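Local coordinates for protein dextranase (Pseudarthrobacter oxydans, PDB 6NZS) that catalyses the endohydrolysis of (1->6)-alpha-D-glucosidic linkages in dextran, as a glycoside hydrolase of family 49, at residues 7-12 / 91-96; 38-43 / 50-55. All blocks are in the same frame, centred on the assembly; numbering follows the deposited sequence.

Contact 1. Residues 7-12 / 91-96; sequences NGNLHT and EYAKDV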
loop_
_atom_site.group_PDB
_atom_site.type_symbol
_atom_site.label_atom_id
_atom_site.label_comp_id
_atom_site.label_asym_id
_atom_site.label_seq_id
_atom_site.Cartn_x
_atom_site.Cartn_y
_atom_site.Cartn_z
ATOM N N ASN A 7 -10.228 20.633 -18.956
ATOM C CA ASN A 7 -10.760 21.940 -18.601
ATOM C C ASN A 7 -10.376 22.262 -17.159
ATOM O O ASN A 7 -9.653 21.509 -16.498
ATOM C CB ASN A 7 -12.271 22.025 -18.857
ATOM C CG ASN A 7 -13.063 21.009 -18.060
ATOM O OD1 ASN A 7 -13.042 21.023 -16.833
ATOM N ND2 ASN A 7 -13.783 20.129 -18.756
ATOM N N GLY A 8 -10.864 23.400 -16.666
ATOM C CA GLY A 8 -10.468 23.841 -15.343
ATOM C C GLY A 8 -10.906 22.923 -14.219
ATOM O O GLY A 8 -10.299 22.948 -13.141
ATOM N N ASN A 9 -11.947 22.114 -14.440
ATOM C CA ASN A 9 -12.534 21.311 -13.371
ATOM C C ASN A 9 -12.351 19.815 -13.540
ATOM O O ASN A 9 -12.642 19.071 -12.597
ATOM C CB ASN A 9 -14.034 21.574 -13.247
ATOM C CG ASN A 9 -14.342 22.962 -12.744
ATOM O OD1 ASN A 9 -13.455 23.696 -12.310
ATOM N ND2 ASN A 9 -15.612 23.328 -12.800
ATOM N N LEU A 10 -11.927 19.351 -14.706
ATOM C CA LEU A 10 -11.854 17.921 -14.963
ATOM C C LEU A 10 -10.728 17.671 -15.950
ATOM O O LEU A 10 -10.615 18.364 -16.967
ATOM C CB LEU A 10 -13.184 17.401 -15.527
ATOM C CG LEU A 10 -13.314 15.898 -15.793
ATOM C CD1 LEU A 10 -13.044 15.065 -14.524
ATOM C CD2 LEU A 10 -14.698 15.592 -16.358
ATOM N N HIS A 11 -9.889 16.688 -15.645
ATOM C CA HIS A 11 -8.836 16.284 -16.561
ATOM C C HIS A 11 -8.820 14.766 -16.622
ATOM O O HIS A 11 -8.623 14.104 -15.595
ATOM C CB HIS A 11 -7.469 16.807 -16.123
ATOM C CG HIS A 11 -6.375 16.473 -17.084
ATOM N ND1 HIS A 11 -5.080 16.218 -16.684
ATOM C CD2 HIS A 11 -6.387 16.346 -18.432
ATOM C CE1 HIS A 11 -4.342 15.952 -17.748
ATOM N NE2 HIS A 11 -5.109 16.020 -18.819
ATOM N N THR A 12 -9.036 14.225 -17.816
ATOM C CA THR A 12 -8.879 12.804 -18.084
ATOM C C THR A 12 -7.944 12.636 -19.274
ATOM O O THR A 12 -7.605 13.600 -19.970
ATOM C CB THR A 12 -10.216 12.113 -18.377
ATOM O OG1 THR A 12 -10.695 12.534 -19.659
ATOM C CG2 THR A 12 -11.257 12.439 -17.318
ATOM N N GLU A 91 -8.263 13.900 -12.677
ATOM C CA GLU A 91 -8.268 15.089 -11.835
ATOM C C GLU A 91 -9.648 15.719 -11.853
ATOM O O GLU A 91 -10.295 15.790 -12.905
ATOM C CB GLU A 91 -7.266 16.134 -12.322
ATOM C CG GLU A 91 -5.832 15.669 -12.335
ATOM C CD GLU A 91 -4.887 16.809 -12.670
ATOM O OE1 GLU A 91 -4.432 16.878 -13.827
ATOM O OE2 GLU A 91 -4.627 17.643 -11.780
ATOM N N TYR A 92 -10.090 16.198 -10.692
ATOM C CA TYR A 92 -11.384 16.860 -10.623
ATOM C C TYR A 92 -11.328 17.989 -9.601
ATOM O O TYR A 92 -10.512 17.975 -8.673
ATOM C CB TYR A 92 -12.547 15.877 -10.385
ATOM C CG TYR A 92 -12.717 15.397 -8.957
ATOM C CD1 TYR A 92 -11.628 14.985 -8.195
ATOM C CD2 TYR A 92 -13.979 15.313 -8.383
ATOM C CE1 TYR A 92 -11.788 14.538 -6.883
ATOM C CE2 TYR A 92 -14.149 14.857 -7.072
ATOM C CZ TYR A 92 -13.048 14.474 -6.331
ATOM O OH TYR A 92 -13.208 14.052 -5.037
ATOM N N ALA A 93 -12.183 18.997 -9.806
ATOM C CA ALA A 93 -12.278 20.110 -8.871
ATOM C C ALA A 93 -13.698 20.347 -8.381
ATOM O O ALA A 93 -13.913 21.257 -7.572
ATOM C CB ALA A 93 -11.694 21.391 -9.493
ATOM N N LYS A 94 -14.662 19.553 -8.831
ATOM C CA LYS A 94 -16.072 19.754 -8.537
ATOM C C LYS A 94 -16.717 18.380 -8.588
ATOM O O LYS A 94 -16.218 17.489 -9.282
ATOM C CB LYS A 94 -16.671 20.687 -9.603
ATOM C CG LYS A 94 -18.126 21.083 -9.444
ATOM C CD LYS A 94 -18.440 22.259 -10.398
ATOM C CE LYS A 94 -19.930 22.540 -10.501
ATOM N NZ LYS A 94 -20.530 23.020 -9.236
ATOM N N ASP A 95 -17.811 18.208 -7.839
ATOM C CA ASP A 95 -18.502 16.917 -7.778
ATOM C C ASP A 95 -18.702 16.354 -9.177
ATOM O O ASP A 95 -19.048 17.082 -10.114
ATOM C CB ASP A 95 -19.891 17.091 -7.153
ATOM C CG ASP A 95 -19.856 17.423 -5.673
ATOM O OD1 ASP A 95 -18.795 17.772 -5.135
ATOM O OD2 ASP A 95 -20.935 17.349 -5.044
ATOM N N VAL A 96 -18.512 15.035 -9.314
ATOM C CA VAL A 96 -18.637 14.359 -10.600
ATOM C C VAL A 96 -19.557 13.155 -10.473
ATOM O O VAL A 96 -19.739 12.584 -9.395
ATOM C CB VAL A 96 -17.285 13.899 -11.186
ATOM C CG1 VAL A 96 -16.418 15.096 -11.579
ATOM C CG2 VAL A 96 -16.564 12.976 -10.203
HETATM O O HOH W 1 -15.173 18.367 -11.945
#
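His11 and Glu91 form an antiparallel hydrogen-bonded pair, with His11 N to Glu91 O at 2.9 Å and Glu91 N giving the return bond to His11 O. One step on, Leu10 and Tyr92 make a non-hydrogen-bonded pair. A further backbone bond runs from Ala93 N to Asn9 O, 2.8 Å long and bent to 140° at the hydrogen. Asn9 O also accepts a hydrogen bond from a water that donates to Lys94 O, and this water bridges the two segments where the strand pairing ends. On one face the His11 ring and the Glu91 side chain lie side by side and point the same way. His11 ND1 donates to Glu91 OE1 at 3.0 Å. A carboxylate here would be expected to favour the proton on ND1. The oxygen sits at the ring edge, in the ring plane, and is met on its anti side. Ring and carboxylate are turned 67° apart. Chi1 of His11 (-177°) sends CG out beside its own carbonyl carbon. The extended Glu91 chain runs alongside and brings OE1 to the ring edge at ND1. The short strand 10-11 pairs antiparallel with the C-terminal end of strand 84-92 in the N-terminal Ig-like domain of the family 49 enzymes. On the other face Leu10 CD1 packs over Tyr92 CB at 4.2 Å, and Val41 and Phe90 also touch Leu10. The Tyr92 ring meets Tyr139 edge-to-face, and its OH bonds to Pro138 O. Before the strand, Asn7 OD1 accepts from Asn9 N at 2.8 Å in an Asx turn, with a weak second bond from Leu10 N. Asn9 ND2 lies 3.9 Å from Lys94 CD, while its hydrogen bond goes to Gln43 OE1.

Contact 2. Residues 38-43 / 50-55; sequences DLQVAQ and AYDAFT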
loop_
_atom_site.group_PDB
_atom_site.type_symbol
_atom_site.label_atom_id
_atom_site.label_comp_id
_atom_site.label_asym_id
_atom_site.label_seq_id
_atom_site.Cartn_x
_atom_site.Cartn_y
_atom_site.Cartn_z
ATOM N N ASP A 38 -14.713 -0.182 -17.997
ATOM C CA ASP A 38 -14.592 1.096 -18.684
ATOM C C ASP A 38 -15.145 2.183 -17.778
ATOM O O ASP A 38 -16.129 1.962 -17.069
ATOM C CB ASP A 38 -15.375 1.104 -20.001
ATOM C CG ASP A 38 -14.744 0.223 -21.058
ATOM O OD1 ASP A 38 -13.515 0.300 -21.235
ATOM O OD2 ASP A 38 -15.484 -0.543 -21.721
ATOM N N LEU A 39 -14.518 3.358 -17.808
ATOM C CA LEU A 39 -14.907 4.456 -16.931
ATOM C C LEU A 39 -15.060 5.751 -17.722
ATOM O O LEU A 39 -14.233 6.068 -18.581
ATOM C CB LEU A 39 -13.857 4.633 -15.829
ATOM C CG LEU A 39 -14.192 5.577 -14.679
ATOM C CD1 LEU A 39 -13.603 5.051 -13.375
ATOM C CD2 LEU A 39 -13.635 6.943 -14.958
ATOM N N GLN A 40 -16.128 6.500 -17.424
ATOM C CA GLN A 40 -16.323 7.854 -17.931
ATOM C C GLN A 40 -16.712 8.755 -16.769
ATOM O O GLN A 40 -17.263 8.290 -15.767
ATOM C CB GLN A 40 -17.412 7.912 -19.009
ATOM C CG GLN A 40 -17.028 7.256 -20.322
ATOM C CD GLN A 40 -18.156 7.287 -21.333
ATOM O OE1 GLN A 40 -19.297 7.599 -20.991
ATOM N NE2 GLN A 40 -17.843 6.969 -22.586
ATOM N N VAL A 41 -16.399 10.049 -16.896
ATOM C CA VAL A 41 -16.604 11.021 -15.825
ATOM C C VAL A 41 -17.260 12.268 -16.398
ATOM O O VAL A 41 -16.841 12.776 -17.444
ATOM C CB VAL A 41 -15.276 11.430 -15.145
ATOM C CG1 VAL A 41 -15.545 12.214 -13.858
ATOM C CG2 VAL A 41 -14.395 10.242 -14.869
ATOM N N ALA A 42 -18.249 12.790 -15.680
ATOM C CA ALA A 42 -18.903 14.038 -16.047
ATOM C C ALA A 42 -19.032 14.907 -14.811
ATOM O O ALA A 42 -19.249 14.406 -13.710
ATOM C CB ALA A 42 -20.306 13.768 -16.582
ATOM N N GLN A 43 -18.913 16.222 -14.996
ATOM C CA GLN A 43 -19.255 17.135 -13.913
ATOM C C GLN A 43 -20.708 16.908 -13.529
ATOM O O GLN A 43 -21.559 16.668 -14.387
ATOM C CB GLN A 43 -19.053 18.579 -14.374
ATOM C CG GLN A 43 -18.926 19.580 -13.246
ATOM C CD GLN A 43 -18.433 20.930 -13.726
ATOM O OE1 GLN A 43 -17.227 21.148 -13.871
ATOM N NE2 GLN A 43 -19.361 21.849 -13.965
ATOM N N ALA A 50 -19.955 13.388 -20.590
ATOM C CA ALA A 50 -19.111 12.408 -19.919
ATOM C C ALA A 50 -17.871 12.145 -20.761
ATOM O O ALA A 50 -17.967 11.948 -21.978
ATOM C CB ALA A 50 -19.871 11.105 -19.675
ATOM N N TYR A 51 -16.714 12.133 -20.107
ATOM C CA TYR A 51 -15.426 12.006 -20.771
ATOM C C TYR A 51 -14.763 10.695 -20.371
ATOM O O TYR A 51 -14.821 10.294 -19.207
ATOM C CB TYR A 51 -14.516 13.162 -20.372
ATOM C CG TYR A 51 -15.029 14.507 -20.817
ATOM C CD1 TYR A 51 -14.720 14.994 -22.076
ATOM C CD2 TYR A 51 -15.830 15.282 -19.982
ATOM C CE1 TYR A 51 -15.181 16.232 -22.494
ATOM C CE2 TYR A 51 -16.298 16.523 -20.394
ATOM C CZ TYR A 51 -15.967 16.986 -21.650
ATOM O OH TYR A 51 -16.430 18.218 -22.067
ATOM N N ASP A 52 -14.137 10.034 -21.340
ATOM C CA ASP A 52 -13.419 8.797 -21.059
ATOM C C ASP A 52 -12.180 9.067 -20.220
ATOM O O ASP A 52 -11.480 10.062 -20.422
ATOM C CB ASP A 52 -12.990 8.157 -22.373
ATOM C CG ASP A 52 -14.168 7.794 -23.237
ATOM O OD1 ASP A 52 -14.869 6.820 -22.896
ATOM O OD2 ASP A 52 -14.400 8.490 -24.247
ATOM N N ALA A 53 -11.915 8.172 -19.268
ATOM C CA ALA A 53 -10.686 8.191 -18.486
ATOM C C ALA A 53 -10.069 6.809 -18.585
ATOM O O ALA A 53 -10.764 5.808 -18.391
ATOM C CB ALA A 53 -10.966 8.514 -17.016
ATOM N N PHE A 54 -8.781 6.748 -18.897
ATOM C CA PHE A 54 -8.140 5.456 -19.103
ATOM C C PHE A 54 -8.194 4.619 -17.832
ATOM O O PHE A 54 -8.041 5.139 -16.723
ATOM C CB PHE A 54 -6.678 5.663 -19.488
ATOM C CG PHE A 54 -6.044 4.441 -20.079
ATOM C CD1 PHE A 54 -6.334 4.071 -21.387
ATOM C CD2 PHE A 54 -5.184 3.651 -19.339
ATOM C CE1 PHE A 54 -5.766 2.946 -21.948
ATOM C CE2 PHE A 54 -4.599 2.519 -19.899
ATOM C CZ PHE A 54 -4.888 2.164 -21.199
ATOM N N THR A 55 -8.403 3.312 -17.997
ATOM C CA THR A 55 -8.278 2.365 -16.891
ATOM C C THR A 55 -7.087 1.466 -17.188
ATOM O O THR A 55 -7.125 0.659 -18.128
ATOM C CB THR A 55 -9.552 1.555 -16.662
ATOM O OG1 THR A 55 -10.659 2.444 -16.458
ATOM C CG2 THR A 55 -9.399 0.671 -15.427
HETATM O O HOH W 2 -11.854 3.427 -18.769
HETATM O O HOH W 3 -14.163 4.881 -21.136
#
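Gln40 and Asp52 face each other as a non-hydrogen-bonded antiparallel pair, and their side chains lie side by side, pointing the same way. Gln40 NE2 donates to Asp52 OD1 at 3.0 Å. The oxygen lies near the amide plane of Gln40, but the amide nitrogen comes from above the carboxylate plane. The two planes are 69° apart. Chi1 of Gln40 (-70°) sets CG beside the backbone N, 3.4 Å from Asp52 OD1. The extended chi2 carries the amide on alongside the carboxylate. On the same face, Gln40 OE1 reaches the methyl of Ala50. The backbone beneath is held at the hydrogen-bonded pair Val41 and Tyr51, with Val41 N to Tyr51 O at 2.8 Å and Tyr51 N to Val41 O at 2.7 Å. Leu39, Val41 and Ala53 make an apolar patch on the other face. Leu39 CD2 meets Ala53 CB at 3.7 Å, and Val41 CG2 touches the same methyl more loosely. Val96 and Val98 of strand 96-102 and Phe90 of strand 84-92 pack on this side. The arrangement is a beta hairpin of strands 37-43 and 51-58 in the Ig-like domain. Toward Thr55 the strands part, and a water fills in: it accepts from Leu39 N, donates to Ala53 O and is hydrogen-bonded to Thr55 OG1. A second water donates to both Leu39 O and Asp52 OD1. Thr3 N gives a hydrogen bond to Asp52 OD2, which fixes the carboxylate from its other oxygen. Asp52 OD1 thus accepts from the Gln40 amide and from water, and OD2 from a backbone N-H. Three donors around one carboxylate are likely to favour its ionised form.

Contacts 1 and 2 lie about 11 Å apart, centre to centre, both in the N-terminal Ig-like domain. Along the chain the order is 7-12, 38-43, 50-55, 91-96, so the hairpin of contact 2 forms between the two halves of contact 1. Strand 51-58 pairs antiparallel with strand 84-92, which links the two contacts through neighbouring strands. They also touch directly. Thr12 OG1 probably bonds to Asp52 O, and Val96 CB packs on Ala42 O at 3.2 Å. The start of the chain is thereby tied to both the hairpin and strand 84-92, at a place where contact 1 also touches loops of the parallel-stranded solenoid.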